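Collectin placenta 1 (Mus musculus, PDB 2OX9) binds the leukocyte cell-surface glycan Lewis(x) through a calcium-dependent C-type carbohydrate-recognition domain, as a scavenger receptor lectin. Local coordinates at residues N116-Q119 and C120-N124. Sequence-based numbering, arbitrary orientation.
Sequences NDFQ and CDEIN. With CA (calcium ion), chain J; GAL (beta-D-galactopyranose), chain E.
Gln119 turns CG away from its own backbone N (chi1 -156°) and runs on extended, while Asp121 tucks CG between its N and carbonyl carbon (chi1 60°). These torsions help bring the two side chains together across the turn that holds both residues. Gln119 NE2 donates to the syn lone pair of Asp121 OD2 at 2.6 Å. The bond is short but bent, and the amide and carboxylate planes stand nearly perpendicular (82°). The same residues lie in a type I beta turn from Gln119 to Glu122, closed by Glu122 N to Gln119 O at 3.1 Å.

The Phe118 ring lies between two amides. Asn124 OD1 sits 3.7 Å above the plane of the Phe118 ring, over its centre. This oxygen is buried and has no polar partner in the model. On the opposite face lies Asn116 ND2, which donates a hydrogen bond to galactose O3 at 3.1 Å. Phe118 thus packs against a residue that holds the sugar.

Asn116 OD1 binds calcium at 2.4 Å, and Asp117 binds it through OD1 and its carbonyl O. Galactose O3 and O4 also ligate the ion, as do Gln92, Asp94 and Glu104. Asn116 and Asp117 form the Asn-Asp part of the C-type lectin WND motif.

Cys120 is disulfide-bonded to Cys106 on strand 106-109, which pairs antiparallel with strand 115-118. The Phe118 ring meets Trp63 of strand 62-64. The turn leads towards strand 125-131, and Cys120 shares a backbone hydrogen bond with Phe26 at the start of helix 26-35.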
loop_
_atom_site.group_PDB
_atom_site.type_symbol
_atom_site.label_atom_id
_atom_site.label_comp_id
_atom_site.label_asym_id
_atom_site.label_seq_id
_atom_site.Cartn_x
_atom_site.Cartn_y
_atom_site.Cartn_z
ATOM N N ASN A 116 3.717 0.269 8.030
ATOM C CA ASN A 116 4.846 -0.519 8.472
ATOM C C ASN A 116 5.578 -1.030 7.245
ATOM O O ASN A 116 4.960 -1.262 6.207
ATOM C CB ASN A 116 4.384 -1.702 9.304
ATOM C CG ASN A 116 5.493 -2.692 9.543
ATOM O OD1 ASN A 116 6.571 -2.323 10.008
ATOM N ND2 ASN A 116 5.240 -3.957 9.230
ATOM N N ASP A 117 6.892 -1.190 7.356
ATOM C CA ASP A 117 7.668 -1.705 6.243
ATOM C C ASP A 117 7.807 -3.211 6.430
ATOM O O ASP A 117 8.089 -3.683 7.537
ATOM C CB ASP A 117 9.039 -1.004 6.174
ATOM C CG ASP A 117 9.818 -1.073 7.487
ATOM O OD1 ASP A 117 9.195 -1.164 8.565
ATOM O OD2 ASP A 117 11.067 -1.012 7.438
ATOM N N PHE A 118 7.555 -3.963 5.362
ATOM C CA PHE A 118 7.655 -5.424 5.394
ATOM C C PHE A 118 8.688 -5.882 4.364
ATOM O O PHE A 118 9.063 -5.123 3.468
ATOM C CB PHE A 118 6.345 -6.109 4.983
ATOM C CG PHE A 118 5.143 -5.733 5.798
ATOM C CD1 PHE A 118 4.445 -4.564 5.533
ATOM C CD2 PHE A 118 4.656 -6.601 6.774
ATOM C CE1 PHE A 118 3.269 -4.265 6.221
ATOM C CE2 PHE A 118 3.485 -6.310 7.467
ATOM C CZ PHE A 118 2.790 -5.139 7.187
ATOM N N GLN A 119 9.112 -7.136 4.484
ATOM C CA GLN A 119 10.038 -7.719 3.529
ATOM C C GLN A 119 9.084 -7.909 2.355
ATOM O O GLN A 119 7.938 -8.304 2.551
ATOM C CB GLN A 119 10.551 -9.062 4.052
ATOM C CG GLN A 119 11.890 -9.501 3.475
ATOM C CD GLN A 119 12.476 -10.686 4.231
ATOM O OE1 GLN A 119 12.648 -10.633 5.453
ATOM N NE2 GLN A 119 12.779 -11.762 3.509
ATOM N N CYS A 120 9.523 -7.614 1.141
ATOM C CA CYS A 120 8.617 -7.715 0.007
ATOM C C CYS A 120 8.071 -9.095 -0.341
ATOM O O CYS A 120 7.185 -9.206 -1.187
ATOM C CB CYS A 120 9.261 -7.081 -1.219
ATOM S SG CYS A 120 9.766 -5.348 -0.957
ATOM N N ASP A 121 8.572 -10.138 0.312
ATOM C CA ASP A 121 8.094 -11.492 0.038
ATOM C C ASP A 121 6.996 -11.929 0.998
ATOM O O ASP A 121 6.572 -13.085 0.977
ATOM C CB ASP A 121 9.250 -12.501 0.091
ATOM C CG ASP A 121 9.940 -12.538 1.445
ATOM O OD1 ASP A 121 9.270 -12.830 2.460
ATOM O OD2 ASP A 121 11.163 -12.283 1.490
ATOM N N GLU A 122 6.538 -11.004 1.837
ATOM C CA GLU A 122 5.476 -11.289 2.794
ATOM C C GLU A 122 4.141 -11.334 2.057
ATOM O O GLU A 122 3.893 -10.533 1.165
ATOM C CB GLU A 122 5.430 -10.206 3.875
ATOM C CG GLU A 122 4.410 -10.475 4.964
ATOM C CD GLU A 122 4.776 -11.675 5.818
ATOM O OE1 GLU A 122 5.639 -11.523 6.708
ATOM O OE2 GLU A 122 4.212 -12.772 5.591
ATOM N N ILE A 123 3.291 -12.287 2.419
ATOM C CA ILE A 123 1.982 -12.418 1.781
ATOM C C ILE A 123 0.971 -11.535 2.516
ATOM O O ILE A 123 0.637 -11.798 3.669
ATOM C CB ILE A 123 1.491 -13.881 1.826
ATOM C CG1 ILE A 123 2.563 -14.806 1.245
ATOM C CG2 ILE A 123 0.193 -14.019 1.033
ATOM C CD1 ILE A 123 2.459 -16.240 1.724
ATOM N N ASN A 124 0.498 -10.490 1.840
ATOM C CA ASN A 124 -0.474 -9.538 2.394
ATOM C C ASN A 124 -1.644 -9.302 1.441
ATOM O O ASN A 124 -1.576 -9.661 0.272
ATOM C CB ASN A 124 0.187 -8.173 2.611
ATOM C CG ASN A 124 1.030 -8.116 3.859
ATOM O OD1 ASN A 124 1.982 -7.337 3.945
ATOM N ND2 ASN A 124 0.673 -8.919 4.846
HETATM CA CA CA J . 8.905 -2.873 9.750
HETATM C C1 GAL E . 6.848 -6.789 12.942
HETATM C C2 GAL E . 6.760 -6.034 11.620
HETATM C C3 GAL E . 8.148 -5.896 10.988
HETATM C C4 GAL E . 9.147 -5.306 11.989
HETATM C C5 GAL E . 9.110 -6.088 13.312
HETATM C C6 GAL E . 9.984 -5.458 14.380
HETATM O O2 GAL E . 5.907 -6.738 10.732
HETATM O O3 GAL E . 8.060 -5.044 9.859
HETATM O O4 GAL E . 8.834 -3.945 12.226
HETATM O O5 GAL E . 7.762 -6.127 13.832
HETATM O O6 GAL E . 10.194 -6.352 15.464
#